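Long-range contact in serine acetyltransferase (Neisseria gonorrhoeae, PDB 6WYE), which probably catalyses the transfer of an acetyl group from acetyl-CoA to L-serine, giving O-acetyl-L-serine in the first step of cysteine biosynthesis: residues His134-Tyr146 with Met161-Leu175. Residues are numbered along the deposited sequence; the frame is centred on the assembly and turned at random.
Sequences HAIQAHRINHRLY and MSEVFGVDIHPAARL
His-139 and His-143, one turn apart on helix 131-147, reach into the first turn of the left-handed parallel beta-helix characteristic of hexapeptide-repeat acyltransferases, and illustrate how a helical domain can close the end of such a coil. The close-packed part centres on the His-139 ring. Ile-169 CG2 lies over one face, 3.6 Å from the ring centroid in a CH-pi contact, while Leu-175 CD2 approaches CD2 of the ring obliquely. With CG anti to the backbone N (chi1 164°), the ring extends toward the coil, where NE2 donates to Ala-173 O at 2.7 Å, in the ring plane but from above the carbonyl plane. Its ND1 is 3.0 Å from a water, which accepts from Asn-142 ND2 and donates to Ile-169 O. Both nitrogens are thus engaged, which should hold the imidazole in one rotation. Asn-142 ND2 has a further partner in Ala-154 O.

Further toward the helix N-terminus the packing is apolar. Met-161, from the last turn of helix 151-165, where segment 161-165 runs nearly antiparallel to 134-146, fits as a knob among Ala-135, Ala-138, His-139 and Asn-142; its SD lies 3.9 Å from Ala-138 CB. Phe-165 turns its ring edge to Ala-138 CB and touches His-134 CB through CZ.

The opposite end, around the type I turn from His-170 to Ala-173, is more accessible. Tyr-146 spreads its ring across Pro-171 and Ala-172, with CD1 3.6 Å from Pro-171 CB, and receives the edge of the His-170 ring in an offset edge-to-face pair. At the His-143 ring, the exposed Arg-174 brings its aliphatic CG to 3.8 Å from NE2. On this partly exposed side His-143 ND1 donates to Pro-171 O at a short 2.5 Å, in the carbonyl plane and nearly straight at 161°.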
loop_
_atom_site.group_PDB
_atom_site.type_symbol
_atom_site.label_atom_id
_atom_site.label_comp_id
_atom_site.label_asym_id
_atom_site.label_seq_id
_atom_site.Cartn_x
_atom_site.Cartn_y
_atom_site.Cartn_z
ATOM N N HIS A 134 1.744 -16.985 -16.538
ATOM C CA HIS A 134 2.139 -16.746 -15.152
ATOM C C HIS A 134 1.688 -17.892 -14.247
ATOM O O HIS A 134 2.468 -18.393 -13.428
ATOM C CB HIS A 134 1.557 -15.419 -14.647
ATOM C CG HIS A 134 1.983 -14.232 -15.450
ATOM N ND1 HIS A 134 1.159 -13.154 -15.679
ATOM C CD2 HIS A 134 3.146 -13.961 -16.094
ATOM C CE1 HIS A 134 1.792 -12.269 -16.434
ATOM N NE2 HIS A 134 3.001 -12.731 -16.693
ATOM N N ALA A 135 0.439 -18.341 -14.402
ATOM C CA ALA A 135 -0.083 -19.366 -13.498
ATOM C C ALA A 135 0.678 -20.677 -13.647
ATOM O O ALA A 135 0.989 -21.337 -12.647
ATOM C CB ALA A 135 -1.574 -19.595 -13.749
ATOM N N ILE A 136 0.983 -21.066 -14.890
ATOM C CA ILE A 136 1.719 -22.302 -15.131
ATOM C C ILE A 136 3.077 -22.250 -14.443
ATOM O O ILE A 136 3.481 -23.193 -13.755
ATOM C CB ILE A 136 1.888 -22.542 -16.648
ATOM C CG1 ILE A 136 0.568 -22.904 -17.334
ATOM C CG2 ILE A 136 2.949 -23.619 -16.921
ATOM C CD1 ILE A 136 -0.120 -24.087 -16.740
ATOM N N GLN A 137 3.821 -21.162 -14.658
ATOM C CA GLN A 137 5.161 -21.074 -14.090
ATOM C C GLN A 137 5.109 -20.941 -12.577
ATOM O O GLN A 137 5.952 -21.514 -11.879
ATOM C CB GLN A 137 5.948 -19.915 -14.706
ATOM C CG GLN A 137 5.984 -19.854 -16.251
ATOM C CD GLN A 137 5.914 -21.213 -16.934
ATOM O OE1 GLN A 137 6.547 -22.180 -16.500
ATOM N NE2 GLN A 137 5.149 -21.284 -18.024
ATOM N N ALA A 138 4.146 -20.175 -12.045
ATOM C CA ALA A 138 3.974 -20.161 -10.596
ATOM C C ALA A 138 3.727 -21.569 -10.078
ATOM O O ALA A 138 4.235 -21.942 -9.015
ATOM C CB ALA A 138 2.824 -19.238 -10.185
ATOM N N HIS A 139 2.955 -22.376 -10.818
ATOM C CA HIS A 139 2.712 -23.735 -10.333
ATOM C C HIS A 139 3.983 -24.575 -10.352
ATOM O O HIS A 139 4.247 -25.324 -9.406
ATOM C CB HIS A 139 1.641 -24.451 -11.141
ATOM C CG HIS A 139 1.656 -25.932 -10.907
ATOM N ND1 HIS A 139 1.212 -26.499 -9.729
ATOM C CD2 HIS A 139 2.169 -26.948 -11.642
ATOM C CE1 HIS A 139 1.399 -27.806 -9.775
ATOM N NE2 HIS A 139 1.978 -28.103 -10.927
ATOM N N ARG A 140 4.781 -24.465 -11.415
ATOM C CA ARG A 140 6.033 -25.220 -11.477
ATOM C C ARG A 140 6.882 -24.965 -10.240
ATOM O O ARG A 140 7.359 -25.906 -9.592
ATOM C CB ARG A 140 6.815 -24.844 -12.739
ATOM C CG ARG A 140 6.178 -25.239 -14.033
ATOM C CD ARG A 140 7.157 -25.012 -15.191
ATOM N NE ARG A 140 6.480 -25.029 -16.483
ATOM C CZ ARG A 140 5.994 -26.130 -17.053
ATOM N NH1 ARG A 140 6.118 -27.309 -16.451
ATOM N NH2 ARG A 140 5.390 -26.056 -18.229
ATOM N N ILE A 141 7.051 -23.694 -9.866
ATOM C CA ILE A 141 7.762 -23.397 -8.623
ATOM C C ILE A 141 6.987 -23.933 -7.425
ATOM O O ILE A 141 7.562 -24.546 -6.512
ATOM C CB ILE A 141 8.016 -21.883 -8.496
ATOM C CG1 ILE A 141 8.772 -21.373 -9.723
ATOM C CG2 ILE A 141 8.789 -21.584 -7.216
ATOM C CD1 ILE A 141 8.926 -19.861 -9.763
ATOM N N ASN A 142 5.664 -23.729 -7.414
ATOM C CA ASN A 142 4.851 -24.237 -6.310
ATOM C C ASN A 142 5.025 -25.737 -6.141
ATOM O O ASN A 142 5.130 -26.235 -5.010
ATOM C CB ASN A 142 3.375 -23.906 -6.530
ATOM C CG ASN A 142 2.711 -23.433 -5.263
ATOM O OD1 ASN A 142 3.349 -22.778 -4.438
ATOM N ND2 ASN A 142 1.435 -23.770 -5.085
ATOM N N HIS A 143 5.074 -26.467 -7.256
ATOM C CA HIS A 143 5.262 -27.910 -7.198
ATOM C C HIS A 143 6.597 -28.259 -6.555
ATOM O O HIS A 143 6.673 -29.170 -5.720
ATOM C CB HIS A 143 5.161 -28.496 -8.609
ATOM C CG HIS A 143 5.172 -29.990 -8.648
ATOM N ND1 HIS A 143 4.276 -30.763 -7.939
ATOM C CD2 HIS A 143 5.964 -30.858 -9.323
ATOM C CE1 HIS A 143 4.516 -32.040 -8.176
ATOM N NE2 HIS A 143 5.538 -32.125 -9.011
ATOM N N ARG A 144 7.654 -27.520 -6.909
ATOM C CA ARG A 144 8.966 -27.732 -6.300
ATOM C C ARG A 144 8.929 -27.471 -4.794
ATOM O O ARG A 144 9.499 -28.239 -4.010
ATOM C CB ARG A 144 10.003 -26.845 -7.005
ATOM C CG ARG A 144 11.381 -26.679 -6.330
ATOM C CD ARG A 144 12.019 -27.993 -5.871
ATOM N NE ARG A 144 12.200 -28.937 -6.966
ATOM C CZ ARG A 144 12.118 -30.259 -6.839
ATOM N NH1 ARG A 144 11.865 -30.801 -5.652
ATOM N NH2 ARG A 144 12.297 -31.036 -7.900
ATOM N N LEU A 145 8.285 -26.379 -4.372
ATOM C CA LEU A 145 8.162 -26.083 -2.946
ATOM C C LEU A 145 7.421 -27.200 -2.219
ATOM O O LEU A 145 7.744 -27.537 -1.072
ATOM C CB LEU A 145 7.448 -24.742 -2.757
ATOM C CG LEU A 145 8.243 -23.527 -3.225
ATOM C CD1 LEU A 145 7.454 -22.241 -3.044
ATOM C CD2 LEU A 145 9.573 -23.468 -2.457
ATOM N N TYR A 146 6.409 -27.768 -2.871
ATOM C CA TYR A 146 5.638 -28.861 -2.294
ATOM C C TYR A 146 6.496 -30.110 -2.123
ATOM O O TYR A 146 6.482 -30.747 -1.062
ATOM C CB TYR A 146 4.436 -29.155 -3.202
ATOM C CG TYR A 146 3.451 -30.191 -2.710
ATOM C CD1 TYR A 146 2.476 -29.864 -1.781
ATOM C CD2 TYR A 146 3.457 -31.481 -3.221
ATOM C CE1 TYR A 146 1.549 -30.815 -1.345
ATOM C CE2 TYR A 146 2.545 -32.431 -2.792
ATOM C CZ TYR A 146 1.594 -32.095 -1.855
ATOM O OH TYR A 146 0.681 -33.045 -1.429
ATOM N N MET A 161 -2.553 -17.850 -6.071
ATOM C CA MET A 161 -2.712 -18.053 -7.509
ATOM C C MET A 161 -4.178 -18.076 -7.908
ATOM O O MET A 161 -4.554 -17.543 -8.959
ATOM C CB MET A 161 -2.051 -19.361 -7.933
ATOM C CG MET A 161 -0.513 -19.325 -7.980
ATOM S SD MET A 161 0.178 -20.999 -7.887
ATOM C CE MET A 161 -0.513 -21.720 -9.381
ATOM N N SER A 162 -5.010 -18.763 -7.123
ATOM C CA SER A 162 -6.422 -18.832 -7.468
ATOM C C SER A 162 -7.066 -17.448 -7.388
ATOM O O SER A 162 -7.876 -17.075 -8.246
ATOM C CB SER A 162 -7.121 -19.846 -6.569
ATOM O OG SER A 162 -8.479 -19.954 -6.913
ATOM N N GLU A 163 -6.708 -16.669 -6.363
ATOM C CA GLU A 163 -7.238 -15.317 -6.221
ATOM C C GLU A 163 -6.765 -14.408 -7.349
ATOM O O GLU A 163 -7.570 -13.706 -7.968
ATOM C CB GLU A 163 -6.828 -14.734 -4.864
ATOM C CG GLU A 163 -7.616 -15.291 -3.702
ATOM C CD GLU A 163 -7.144 -14.713 -2.389
ATOM O OE1 GLU A 163 -6.022 -14.154 -2.360
ATOM O OE2 GLU A 163 -7.894 -14.810 -1.397
ATOM N N VAL A 164 -5.458 -14.402 -7.628
ATOM C CA VAL A 164 -4.904 -13.383 -8.519
ATOM C C VAL A 164 -5.093 -13.770 -9.972
ATOM O O VAL A 164 -5.420 -12.920 -10.814
ATOM C CB VAL A 164 -3.413 -13.144 -8.204
ATOM C CG1 VAL A 164 -2.784 -12.218 -9.252
ATOM C CG2 VAL A 164 -3.245 -12.563 -6.794
ATOM N N PHE A 165 -4.900 -15.054 -10.293
ATOM C CA PHE A 165 -4.959 -15.528 -11.668
ATOM C C PHE A 165 -6.285 -16.187 -12.019
ATOM O O PHE A 165 -6.526 -16.449 -13.196
ATOM C CB PHE A 165 -3.824 -16.528 -11.952
ATOM C CG PHE A 165 -2.429 -15.964 -11.753
ATOM C CD1 PHE A 165 -2.142 -14.644 -12.063
ATOM C CD2 PHE A 165 -1.407 -16.770 -11.261
ATOM C CE1 PHE A 165 -0.864 -14.131 -11.888
ATOM C CE2 PHE A 165 -0.129 -16.268 -11.084
ATOM C CZ PHE A 165 0.149 -14.941 -11.408
ATOM N N GLY A 166 -7.159 -16.433 -11.046
ATOM C CA GLY A 166 -8.359 -17.185 -11.349
ATOM C C GLY A 166 -8.069 -18.615 -11.752
ATOM O O GLY A 166 -8.884 -19.234 -12.429
ATOM N N VAL A 167 -6.927 -19.155 -11.330
ATOM C CA VAL A 167 -6.460 -20.481 -11.721
ATOM C C VAL A 167 -6.203 -21.284 -10.454
ATOM O O VAL A 167 -5.502 -20.816 -9.552
ATOM C CB VAL A 167 -5.180 -20.400 -12.573
ATOM C CG1 VAL A 167 -4.593 -21.790 -12.753
ATOM C CG2 VAL A 167 -5.447 -19.760 -13.940
ATOM N N ASP A 168 -6.756 -22.492 -10.383
ATOM C CA ASP A 168 -6.593 -23.332 -9.200
ATOM C C ASP A 168 -5.869 -24.605 -9.624
ATOM O O ASP A 168 -6.477 -25.501 -10.210
ATOM C CB ASP A 168 -7.953 -23.628 -8.551
ATOM C CG ASP A 168 -7.826 -24.361 -7.231
ATOM O OD1 ASP A 168 -6.758 -24.952 -6.965
ATOM O OD2 ASP A 168 -8.798 -24.349 -6.440
ATOM N N ILE A 169 -4.575 -24.687 -9.332
ATOM C CA ILE A 169 -3.792 -25.888 -9.598
ATOM C C ILE A 169 -3.226 -26.392 -8.270
ATOM O O ILE A 169 -2.483 -25.674 -7.589
ATOM C CB ILE A 169 -2.668 -25.630 -10.612
ATOM C CG1 ILE A 169 -3.230 -25.060 -11.923
ATOM C CG2 ILE A 169 -1.870 -26.917 -10.868
ATOM C CD1 ILE A 169 -2.142 -24.457 -12.816
ATOM N N HIS A 170 -3.564 -27.626 -7.918
ATOM C CA HIS A 170 -3.030 -28.231 -6.707
ATOM C C HIS A 170 -1.513 -28.373 -6.815
ATOM O O HIS A 170 -1.007 -28.753 -7.868
ATOM C CB HIS A 170 -3.666 -29.609 -6.486
ATOM C CG HIS A 170 -3.416 -30.168 -5.122
ATOM N ND1 HIS A 170 -2.221 -30.757 -4.769
ATOM C CD2 HIS A 170 -4.192 -30.190 -4.009
ATOM C CE1 HIS A 170 -2.276 -31.129 -3.499
ATOM N NE2 HIS A 170 -3.461 -30.799 -3.016
ATOM N N PRO A 171 -0.760 -28.082 -5.751
ATOM C CA PRO A 171 0.713 -28.148 -5.851
ATOM C C PRO A 171 1.248 -29.501 -6.280
ATOM O O PRO A 171 2.371 -29.567 -6.810
ATOM C CB PRO A 171 1.181 -27.803 -4.425
ATOM C CG PRO A 171 0.049 -27.132 -3.802
ATOM C CD PRO A 171 -1.198 -27.699 -4.403
ATOM N N ALA A 172 0.490 -30.582 -6.060
ATOM C CA ALA A 172 0.926 -31.919 -6.434
ATOM C C ALA A 172 0.702 -32.240 -7.910
ATOM O O ALA A 172 1.243 -33.239 -8.395
ATOM C CB ALA A 172 0.218 -32.960 -5.556
ATOM N N ALA A 173 -0.052 -31.421 -8.642
ATOM C CA ALA A 173 -0.252 -31.676 -10.061
ATOM C C ALA A 173 1.081 -31.613 -10.802
ATOM O O ALA A 173 1.959 -30.807 -10.471
ATOM C CB ALA A 173 -1.228 -30.656 -10.652
ATOM N N ARG A 174 1.225 -32.470 -11.810
ATOM C CA ARG A 174 2.468 -32.619 -12.566
ATOM C C ARG A 174 2.266 -32.134 -13.998
ATOM O O ARG A 174 1.401 -32.645 -14.714
ATOM C CB ARG A 174 2.930 -34.079 -12.551
ATOM C CG ARG A 174 3.647 -34.499 -11.254
ATOM C CD ARG A 174 3.637 -36.013 -11.058
ATOM N NE ARG A 174 4.051 -36.745 -12.260
ATOM C CZ ARG A 174 3.597 -37.955 -12.589
ATOM N NH1 ARG A 174 2.713 -38.574 -11.809
ATOM N NH2 ARG A 174 4.023 -38.548 -13.694
ATOM N N LEU A 175 3.077 -31.163 -14.418
ATOM C CA LEU A 175 2.911 -30.488 -15.702
ATOM C C LEU A 175 4.169 -30.641 -16.544
ATOM O O LEU A 175 5.267 -30.300 -16.086
ATOM C CB LEU A 175 2.615 -28.996 -15.497
ATOM C CG LEU A 175 1.154 -28.529 -15.428
ATOM C CD1 LEU A 175 0.340 -29.383 -14.490
ATOM C CD2 LEU A 175 1.084 -27.071 -14.996
HETATM O O HOH W 1 0.146 -25.042 -7.346
#